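Local atomic coordinates of petrobactin biosynthesis protein AsbB (Bacillus anthracis, PDB entry 3TO3), a protein that joins spermidine to a citryl-spermidine intermediate at the expense of ATP, a condensation step in the biosynthesis of the siderophore petrobactin. Residues I41-I46 with I52-Q57; R29-S34 with A101-E106; M507-L512 with N590-A595. All blocks are in the same frame, centred on the assembly; numbering follows the deposited sequence.

Interaction 1 of 3, residues I41-I46 with I52-Q57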
loop_
_atom_site.group_PDB
_atom_site.type_symbol
_atom_site.label_atom_id
_atom_site.label_comp_id
_atom_site.label_asym_id
_atom_site.label_seq_id
_atom_site.Cartn_x
_atom_site.Cartn_y
_atom_site.Cartn_z
ATOM N N ILE B 41 -15.392 -17.889 16.952
ATOM C CA ILE B 41 -16.584 -18.594 16.508
ATOM C C ILE B 41 -16.840 -19.764 17.476
ATOM O O ILE B 41 -15.919 -20.302 18.120
ATOM C CB ILE B 41 -16.417 -19.160 15.077
ATOM C CG1 ILE B 41 -15.203 -20.086 15.049
ATOM C CG2 ILE B 41 -16.223 -18.052 14.071
ATOM C CD1 ILE B 41 -15.016 -20.808 13.743
ATOM N N THR B 42 -18.092 -20.177 17.565
ATOM C CA THR B 42 -18.467 -21.213 18.521
ATOM C C THR B 42 -19.257 -22.281 17.769
ATOM O O THR B 42 -20.470 -22.333 17.834
ATOM C CB THR B 42 -19.278 -20.609 19.699
ATOM O OG1 THR B 42 -20.311 -19.767 19.176
ATOM C CG2 THR B 42 -18.369 -19.720 20.605
ATOM N N PRO B 43 -18.554 -23.141 17.039
ATOM C CA PRO B 43 -19.255 -24.138 16.224
ATOM C C PRO B 43 -20.002 -25.127 17.103
ATOM O O PRO B 43 -19.730 -25.168 18.291
ATOM C CB PRO B 43 -18.115 -24.826 15.470
ATOM C CG PRO B 43 -16.908 -24.610 16.341
ATOM C CD PRO B 43 -17.089 -23.250 16.931
ATOM N N ALA B 44 -20.940 -25.880 16.533
ATOM C CA ALA B 44 -21.478 -27.052 17.200
ATOM C C ALA B 44 -20.354 -28.075 17.294
ATOM O O ALA B 44 -19.535 -28.158 16.386
ATOM C CB ALA B 44 -22.697 -27.632 16.436
ATOM N N ARG B 45 -20.309 -28.824 18.399
ATOM C CA ARG B 45 -19.293 -29.853 18.610
ATOM C C ARG B 45 -19.953 -31.180 18.861
ATOM O O ARG B 45 -20.644 -31.346 19.870
ATOM C CB ARG B 45 -18.372 -29.531 19.800
ATOM C CG ARG B 45 -17.459 -28.346 19.575
ATOM C CD ARG B 45 -16.470 -28.068 20.729
ATOM N NE ARG B 45 -16.025 -26.680 20.633
ATOM C CZ ARG B 45 -14.926 -26.166 21.187
ATOM N NH1 ARG B 45 -14.112 -26.949 21.880
ATOM N NH2 ARG B 45 -14.635 -24.856 21.036
ATOM N N ILE B 46 -19.741 -32.132 17.955
ATOM C CA ILE B 46 -20.226 -33.495 18.164
ATOM C C ILE B 46 -19.092 -34.451 18.501
ATOM O O ILE B 46 -18.183 -34.645 17.699
ATOM C CB ILE B 46 -20.893 -34.031 16.937
ATOM C CG1 ILE B 46 -21.850 -32.980 16.369
ATOM C CG2 ILE B 46 -21.571 -35.346 17.294
ATOM C CD1 ILE B 46 -22.901 -33.580 15.487
ATOM N N ILE B 52 -13.640 -34.718 17.416
ATOM C CA ILE B 52 -14.779 -33.841 17.471
ATOM C C ILE B 52 -15.111 -33.489 16.025
ATOM O O ILE B 52 -14.213 -33.153 15.253
ATOM C CB ILE B 52 -14.422 -32.551 18.243
ATOM C CG1 ILE B 52 -14.271 -32.856 19.730
ATOM C CG2 ILE B 52 -15.471 -31.463 18.015
ATOM C CD1 ILE B 52 -13.381 -31.864 20.478
ATOM N N LEU B 53 -16.381 -33.599 15.646
ATOM C CA LEU B 53 -16.855 -32.994 14.400
ATOM C C LEU B 53 -17.267 -31.549 14.678
ATOM O O LEU B 53 -18.115 -31.300 15.533
ATOM C CB LEU B 53 -18.050 -33.766 13.840
ATOM C CG LEU B 53 -18.664 -33.172 12.572
ATOM C CD1 LEU B 53 -17.582 -32.954 11.509
ATOM C CD2 LEU B 53 -19.737 -34.123 12.064
ATOM N N PHE B 54 -16.666 -30.595 13.980
ATOM C CA PHE B 54 -17.016 -29.198 14.189
ATOM C C PHE B 54 -17.918 -28.767 13.037
ATOM O O PHE B 54 -17.584 -28.992 11.878
ATOM C CB PHE B 54 -15.772 -28.299 14.206
ATOM C CG PHE B 54 -14.828 -28.552 15.344
ATOM C CD1 PHE B 54 -14.929 -27.818 16.532
ATOM C CD2 PHE B 54 -13.801 -29.479 15.222
ATOM C CE1 PHE B 54 -14.042 -28.027 17.611
ATOM C CE2 PHE B 54 -12.899 -29.682 16.291
ATOM C CZ PHE B 54 -13.032 -28.958 17.492
ATOM N N LEU B 55 -19.055 -28.157 13.364
ATOM C CA LEU B 55 -19.970 -27.622 12.362
ATOM C C LEU B 55 -20.043 -26.123 12.516
ATOM O O LEU B 55 -20.619 -25.637 13.475
ATOM C CB LEU B 55 -21.364 -28.228 12.533
ATOM C CG LEU B 55 -21.374 -29.768 12.561
ATOM C CD1 LEU B 55 -22.706 -30.409 13.017
ATOM C CD2 LEU B 55 -20.995 -30.317 11.200
ATOM N N ILE B 56 -19.474 -25.388 11.561
ATOM C CA ILE B 56 -19.433 -23.933 11.621
ATOM C C ILE B 56 -20.489 -23.315 10.725
ATOM O O ILE B 56 -20.561 -23.614 9.533
ATOM C CB ILE B 56 -18.042 -23.385 11.206
ATOM C CG1 ILE B 56 -16.936 -23.975 12.056
ATOM C CG2 ILE B 56 -17.987 -21.861 11.280
ATOM C CD1 ILE B 56 -15.565 -23.907 11.361
ATOM N N GLN B 57 -21.288 -22.427 11.300
ATOM C CA GLN B 57 -22.373 -21.748 10.577
ATOM C C GLN B 57 -21.881 -20.606 9.686
ATOM O O GLN B 57 -20.974 -19.867 10.054
ATOM C CB GLN B 57 -23.359 -21.165 11.587
ATOM C CG GLN B 57 -24.129 -22.184 12.393
ATOM C CD GLN B 57 -25.021 -23.050 11.518
ATOM O OE1 GLN B 57 -25.620 -22.568 10.546
ATOM N NE2 GLN B 57 -25.104 -24.344 11.851
#
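Ala44 and Leu55 open a beta hairpin by a pair of backbone hydrogen bonds, of which Leu55 N to Ala44 O (3.1 Å) is nearly straight at the hydrogen (169°). Ile46 and Leu53 form the next hydrogen-bonded pair, Leu53 N meeting Ile46 O at 2.9 Å, and between the two lies the non-hydrogen-bonded pair Arg45 and Phe54. Strands 44-46 and 52-57 run antiparallel at 157°.

Close packing lies on the side of the sheet that carries Phe54. Pro43 lies beside that ring, pointing the same way, and brings CG to the edge at Phe54 CD1, 3.8 Å off; its CB also rests on Ile56 CG1 (3.7 Å). Ile52 CG2 sits over the centre of one ring face, 3.4 Å above the plane. Farther along, Ile41 crosses Ile56 at about a right angle, with CD1 against CD1 at 3.9 Å. Ile36 of helix 18-37 and Val107 of helix 100-110 close this side. On the other face Ala44 and Ile46 are exposed, Leu53 and Leu55 partly so, and the side chains meet sparingly, Ile46 CD1 on Leu55 CD1 at 4.0 Å.

Exposed Arg45, extended from CG to NE, runs alongside Phe54 and sets NE at the ring edge, 3.9 Å from CE1. CE1 in turn sits over one face of the guanidinium, and the two planes are 62° apart, which excludes a stack. NH1 forms a salt bridge with Glu74 of strand 65-74. Backbone bonds thus fix the register, apolar contacts bury one face, and the arginine's aliphatic chain lies along Phe54 while its charged end is paired.

Interaction 2 of 3, residues R29-S34 with A101-E106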
loop_
_atom_site.group_PDB
_atom_site.type_symbol
_atom_site.label_atom_id
_atom_site.label_comp_id
_atom_site.label_asym_id
_atom_site.label_seq_id
_atom_site.Cartn_x
_atom_site.Cartn_y
_atom_site.Cartn_z
ATOM N N ARG B 29 -6.226 -24.403 7.773
ATOM C CA ARG B 29 -6.171 -25.183 9.001
ATOM C C ARG B 29 -5.798 -24.295 10.204
ATOM O O ARG B 29 -6.475 -24.324 11.244
ATOM C CB ARG B 29 -5.216 -26.379 8.841
ATOM C CG ARG B 29 -4.983 -27.158 10.116
ATOM C CD ARG B 29 -4.066 -28.379 9.888
ATOM N NE ARG B 29 -2.697 -27.990 9.509
ATOM C CZ ARG B 29 -1.852 -27.308 10.291
ATOM N NH1 ARG B 29 -2.222 -26.920 11.504
ATOM N NH2 ARG B 29 -0.634 -26.993 9.863
ATOM N N GLN B 30 -4.742 -23.493 10.056
ATOM C CA GLN B 30 -4.275 -22.683 11.175
ATOM C C GLN B 30 -5.370 -21.640 11.462
ATOM O O GLN B 30 -5.696 -21.396 12.622
ATOM C CB GLN B 30 -2.882 -22.059 10.922
ATOM C CG GLN B 30 -1.759 -23.135 10.741
ATOM C CD GLN B 30 -0.327 -22.575 10.647
ATOM O OE1 GLN B 30 0.629 -23.321 10.363
ATOM N NE2 GLN B 30 -0.168 -21.275 10.922
ATOM N N LEU B 31 -5.994 -21.102 10.408
ATOM C CA LEU B 31 -7.105 -20.145 10.593
ATOM C C LEU B 31 -8.247 -20.731 11.441
ATOM O O LEU B 31 -8.666 -20.132 12.420
ATOM C CB LEU B 31 -7.650 -19.631 9.259
ATOM C CG LEU B 31 -8.845 -18.658 9.256
ATOM C CD1 LEU B 31 -8.555 -17.362 10.012
ATOM C CD2 LEU B 31 -9.224 -18.327 7.823
ATOM N N VAL B 32 -8.741 -21.904 11.061
ATOM C CA VAL B 32 -9.885 -22.450 11.734
ATOM C C VAL B 32 -9.499 -22.800 13.178
ATOM O O VAL B 32 -10.228 -22.481 14.107
ATOM C CB VAL B 32 -10.506 -23.650 10.936
ATOM C CG1 VAL B 32 -11.601 -24.329 11.738
ATOM C CG2 VAL B 32 -11.070 -23.153 9.577
ATOM N N GLU B 33 -8.327 -23.402 13.359
ATOM C CA GLU B 33 -7.804 -23.700 14.695
ATOM C C GLU B 33 -7.830 -22.502 15.603
ATOM O O GLU B 33 -8.290 -22.592 16.746
ATOM C CB GLU B 33 -6.376 -24.276 14.638
ATOM C CG GLU B 33 -6.357 -25.672 14.039
ATOM C CD GLU B 33 -4.956 -26.279 13.883
ATOM O OE1 GLU B 33 -3.940 -25.595 14.188
ATOM O OE2 GLU B 33 -4.880 -27.465 13.449
ATOM N N SER B 34 -7.360 -21.364 15.113
ATOM C CA SER B 34 -7.311 -20.210 16.006
ATOM C C SER B 34 -8.681 -19.531 16.177
ATOM O O SER B 34 -8.951 -18.990 17.251
ATOM C CB SER B 34 -6.205 -19.203 15.636
ATOM O OG SER B 34 -6.495 -18.557 14.421
ATOM N N ALA B 101 -11.235 -16.139 1.290
ATOM C CA ALA B 101 -12.107 -14.977 1.398
ATOM C C ALA B 101 -13.573 -15.381 1.597
ATOM O O ALA B 101 -14.278 -14.792 2.430
ATOM C CB ALA B 101 -11.961 -14.041 0.167
ATOM N N GLN B 102 -14.032 -16.366 0.822
ATOM C CA GLN B 102 -15.415 -16.828 0.921
ATOM C C GLN B 102 -15.706 -17.457 2.289
ATOM O O GLN B 102 -16.753 -17.171 2.910
ATOM C CB GLN B 102 -15.764 -17.818 -0.214
ATOM C CG GLN B 102 -17.261 -18.079 -0.370
ATOM C CD GLN B 102 -17.580 -19.237 -1.312
ATOM O OE1 GLN B 102 -16.697 -19.767 -2.001
ATOM N NE2 GLN B 102 -18.862 -19.634 -1.347
ATOM N N PHE B 103 -14.792 -18.319 2.743
ATOM C CA PHE B 103 -14.935 -18.913 4.058
ATOM C C PHE B 103 -15.127 -17.773 5.073
ATOM O O PHE B 103 -16.110 -17.744 5.800
ATOM C CB PHE B 103 -13.734 -19.810 4.420
ATOM C CG PHE B 103 -13.732 -20.252 5.864
ATOM C CD1 PHE B 103 -14.609 -21.228 6.308
ATOM C CD2 PHE B 103 -12.883 -19.651 6.793
ATOM C CE1 PHE B 103 -14.633 -21.622 7.648
ATOM C CE2 PHE B 103 -12.911 -20.031 8.130
ATOM C CZ PHE B 103 -13.794 -21.022 8.555
ATOM N N LEU B 104 -14.211 -16.811 5.102
ATOM C CA LEU B 104 -14.316 -15.739 6.097
ATOM C C LEU B 104 -15.555 -14.853 5.890
ATOM O O LEU B 104 -16.213 -14.454 6.852
ATOM C CB LEU B 104 -13.028 -14.910 6.186
ATOM C CG LEU B 104 -11.854 -15.608 6.886
ATOM C CD1 LEU B 104 -10.635 -14.704 6.985
ATOM C CD2 LEU B 104 -12.240 -16.037 8.274
ATOM N N GLU B 105 -15.887 -14.544 4.644
ATOM C CA GLU B 105 -17.083 -13.734 4.406
ATOM C C GLU B 105 -18.353 -14.428 4.902
ATOM O O GLU B 105 -19.206 -13.792 5.513
ATOM C CB GLU B 105 -17.218 -13.342 2.930
ATOM C CG GLU B 105 -16.357 -12.158 2.546
ATOM C CD GLU B 105 -16.053 -12.093 1.062
ATOM O OE1 GLU B 105 -16.553 -12.956 0.294
ATOM O OE2 GLU B 105 -15.292 -11.172 0.673
ATOM N N GLU B 106 -18.477 -15.727 4.636
ATOM C CA GLU B 106 -19.697 -16.453 4.993
ATOM C C GLU B 106 -19.813 -16.641 6.511
ATOM O O GLU B 106 -20.858 -16.437 7.103
ATOM C CB GLU B 106 -19.789 -17.777 4.214
ATOM C CG GLU B 106 -19.765 -17.527 2.706
ATOM C CD GLU B 106 -20.108 -18.735 1.833
ATOM O OE1 GLU B 106 -19.767 -19.869 2.212
ATOM O OE2 GLU B 106 -20.718 -18.536 0.749
#
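Leu31 and Leu104 meet tip to tip between two nearly parallel helices, with Leu31 CD2 3.8 Å from Leu104 CD2. This is helix-helix packing in which helices 18-37 and 100-110 lie beside an antiparallel sheet. The short segments diverge by 18° and their axes come no closer than 12.2 Å, a spacing wide enough that side-chain ends alone make the contact.

Phe103 supplies the rest of the first shell. Its CG is anti to the backbone N (chi1 170°), which sends the ring across toward helix 18-37. There Val32 crosses it obliquely, CG2 lying 3.6 Å from CZ, while Leu31 CD2 approaches Phe103 CD2 at 4.0 Å. One methyl, Leu31 CD2, therefore serves both Phe103 and Leu104. All four residues are buried, and every contact among them is apolar.

A second shell holds these groups in place. Leu125 of helix 115-138 packs on both Leu31 and Leu104, Leu35 of helix 18-37 rests on Phe103 and Leu104, and Tyr68 of the sheet meets the Phe103 ring edge-to-face. The hydroxyl of Tyr68 is also hydrogen-bonded to Glu106 OE1, an oxygen that forms a salt bridge with Arg89 as well. On the same carboxylate, OE2 accepts from Gln102 NE2 at 3.0 Å, the amide nitrogen standing above the carboxylate plane.

Interaction 3 of 3, residues M507-L512 with N590-A595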
loop_
_atom_site.group_PDB
_atom_site.type_symbol
_atom_site.label_atom_id
_atom_site.label_comp_id
_atom_site.label_asym_id
_atom_site.label_seq_id
_atom_site.Cartn_x
_atom_site.Cartn_y
_atom_site.Cartn_z
HETATM N N MSE B 507 4.250 -14.651 30.942
HETATM C CA MSE B 507 5.352 -14.790 29.993
HETATM C C MSE B 507 5.873 -16.230 29.941
HETATM O O MSE B 507 6.297 -16.728 28.886
HETATM C CB MSE B 507 6.500 -13.830 30.294
HETATM C CG MSE B 507 7.539 -13.736 29.163
HETATM SE SE MSE B 507 6.876 -12.720 27.607
HETATM C CE MSE B 507 7.260 -10.907 28.277
ATOM N N VAL B 508 5.850 -16.909 31.078
ATOM C CA VAL B 508 6.236 -18.303 31.082
ATOM C C VAL B 508 5.186 -19.255 30.413
ATOM O O VAL B 508 5.517 -20.046 29.509
ATOM C CB VAL B 508 6.625 -18.772 32.496
ATOM C CG1 VAL B 508 6.827 -20.278 32.511
ATOM C CG2 VAL B 508 7.922 -18.030 32.981
ATOM N N LEU B 509 3.935 -19.174 30.862
ATOM C CA LEU B 509 2.904 -20.084 30.403
ATOM C C LEU B 509 2.599 -19.818 28.937
ATOM O O LEU B 509 2.569 -20.748 28.129
ATOM C CB LEU B 509 1.618 -19.971 31.243
ATOM C CG LEU B 509 1.816 -20.365 32.704
ATOM C CD1 LEU B 509 0.454 -20.352 33.420
ATOM C CD2 LEU B 509 2.519 -21.725 32.841
ATOM N N ASP B 510 2.373 -18.546 28.623
ATOM C CA ASP B 510 1.927 -18.099 27.310
ATOM C C ASP B 510 3.041 -18.028 26.270
ATOM O O ASP B 510 2.912 -18.526 25.173
ATOM C CB ASP B 510 1.289 -16.713 27.460
ATOM C CG ASP B 510 0.155 -16.470 26.490
ATOM O OD1 ASP B 510 -0.579 -17.418 26.188
ATOM O OD2 ASP B 510 -0.023 -15.316 26.048
ATOM N N ALA B 511 4.152 -17.411 26.600
ATOM C CA ALA B 511 5.152 -17.226 25.573
ATOM C C ALA B 511 6.060 -18.465 25.456
ATOM O O ALA B 511 6.146 -19.092 24.395
ATOM C CB ALA B 511 5.929 -15.960 25.781
ATOM N N LEU B 512 6.760 -18.792 26.531
ATOM C CA LEU B 512 7.636 -19.963 26.519
ATOM C C LEU B 512 6.929 -21.278 26.147
ATOM O O LEU B 512 7.445 -22.042 25.326
ATOM C CB LEU B 512 8.355 -20.122 27.864
ATOM C CG LEU B 512 9.408 -21.234 27.938
ATOM C CD1 LEU B 512 10.600 -21.026 26.951
ATOM C CD2 LEU B 512 9.911 -21.369 29.385
ATOM N N ASN B 590 -4.272 -25.372 32.040
ATOM C CA ASN B 590 -2.819 -25.429 32.139
ATOM C C ASN B 590 -2.341 -26.882 32.320
ATOM O O ASN B 590 -2.620 -27.514 33.343
ATOM C CB ASN B 590 -2.369 -24.544 33.290
ATOM C CG ASN B 590 -0.885 -24.646 33.562
ATOM O OD1 ASN B 590 -0.122 -25.167 32.746
ATOM N ND2 ASN B 590 -0.469 -24.163 34.730
ATOM N N PRO B 591 -1.638 -27.423 31.317
ATOM C CA PRO B 591 -1.216 -28.826 31.452
ATOM C C PRO B 591 -0.203 -29.015 32.596
ATOM O O PRO B 591 -0.102 -30.122 33.104
ATOM C CB PRO B 591 -0.583 -29.145 30.077
ATOM C CG PRO B 591 -0.026 -27.787 29.612
ATOM C CD PRO B 591 -1.039 -26.759 30.131
ATOM N N LEU B 592 0.496 -27.966 33.035
ATOM C CA LEU B 592 1.423 -28.163 34.164
ATOM C C LEU B 592 0.664 -28.501 35.426
ATOM O O LEU B 592 1.197 -29.156 36.306
ATOM C CB LEU B 592 2.302 -26.965 34.419
ATOM C CG LEU B 592 3.165 -26.533 33.255
ATOM C CD1 LEU B 592 4.133 -25.471 33.762
ATOM C CD2 LEU B 592 3.898 -27.729 32.792
ATOM N N TYR B 593 -0.599 -28.078 35.505
ATOM C CA TYR B 593 -1.386 -28.348 36.702
ATOM C C TYR B 593 -1.634 -29.827 36.950
ATOM O O TYR B 593 -1.393 -30.318 38.034
ATOM C CB TYR B 593 -2.720 -27.646 36.628
ATOM C CG TYR B 593 -3.647 -28.047 37.731
ATOM C CD1 TYR B 593 -4.743 -28.854 37.481
ATOM C CD2 TYR B 593 -3.429 -27.623 39.034
ATOM C CE1 TYR B 593 -5.604 -29.239 38.517
ATOM C CE2 TYR B 593 -4.284 -27.991 40.064
ATOM C CZ TYR B 593 -5.369 -28.796 39.801
ATOM O OH TYR B 593 -6.228 -29.166 40.830
ATOM N N ARG B 594 -2.151 -30.534 35.956
ATOM C CA ARG B 594 -2.459 -31.937 36.166
ATOM C C ARG B 594 -1.168 -32.732 36.284
ATOM O O ARG B 594 -1.058 -33.645 37.087
ATOM C CB ARG B 594 -3.331 -32.503 35.044
ATOM C CG ARG B 594 -3.864 -33.906 35.371
ATOM C CD ARG B 594 -5.022 -34.313 34.466
ATOM N NE ARG B 594 -5.551 -35.638 34.799
ATOM C CZ ARG B 594 -5.169 -36.770 34.210
ATOM N NH1 ARG B 594 -5.713 -37.928 34.576
ATOM N NH2 ARG B 594 -4.244 -36.742 33.253
ATOM N N ALA B 595 -0.182 -32.363 35.483
ATOM C CA ALA B 595 1.086 -33.037 35.546
ATOM C C ALA B 595 1.670 -32.961 36.978
ATOM O O ALA B 595 2.134 -33.969 37.525
ATOM C CB ALA B 595 2.034 -32.439 34.524
#
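Leu509 and Asn590 are the nearest CA pair across the segments, 8.0 Å apart, where the start of helix 591-600 comes up to the flank of helix 502-528. The motif on one side is an N-cap, with Asn590 as the capping residue; on the other it is a wider pi-type turn over 507-512, in which Leu512 N bonds to O of Met507, present as selenomethionine, five residues back, at 3.2 Å.

A single side chain of the long helix does the touching. Leu509 has CG anti to its carbonyl carbon (chi1 -63°), and its two methyls divide between two partners. CD1 reaches Asn590 ND2 at 4.1 Å, the side chains crossing at about a right angle; CD2 meets Leu592 CD1 at 4.2 Å. These distances are those of van der Waals contact, and they describe a small buried interface, apolar between Leu509 and Leu592, and methyl against amide nitrogen at Asn590.

Bonds made elsewhere probably let the polar amide of Asn590 lie against a methyl group. ND2 donates to the backbone oxygens of Thr564 and Leu562, so that the loop before strand 566-570 is joined to the start of the last modelled helix. The leucines are backed in their turn by aromatic residues: Phe567 of strand 566-570 packs on Leu509, while Phe513 of helix 502-528 and Trp536 of helix 532-547 pack on Leu592. The amide oxygen caps the start of the helix. Leu592 N donates to Asn590 OD1 at 2.9 Å, with 149° at the hydrogen, and the nitrogen stands above the carbonyl plane of the side chain, 61° out of it.

Overall arrangement
Interactions 1 and 2 belong to one unit near the start of the chain. Their centres are 13 Å apart and they touch, Ile56 CD1 lying 4.0 Å from Val32 CG1; helix 18-37 leads into strand 44-47, and the hairpin of interaction 1 comes, in sequence, between the two helices that interaction 2 brings together. Sheet and helices are thereby packed as one layered body. Interaction 3 follows much later in the sequence, among C-terminal helices, its centre 26 Å from that of interaction 1 and 27 Å from that of interaction 2, without touching either. All three lie away from the ATP and magnesium sites.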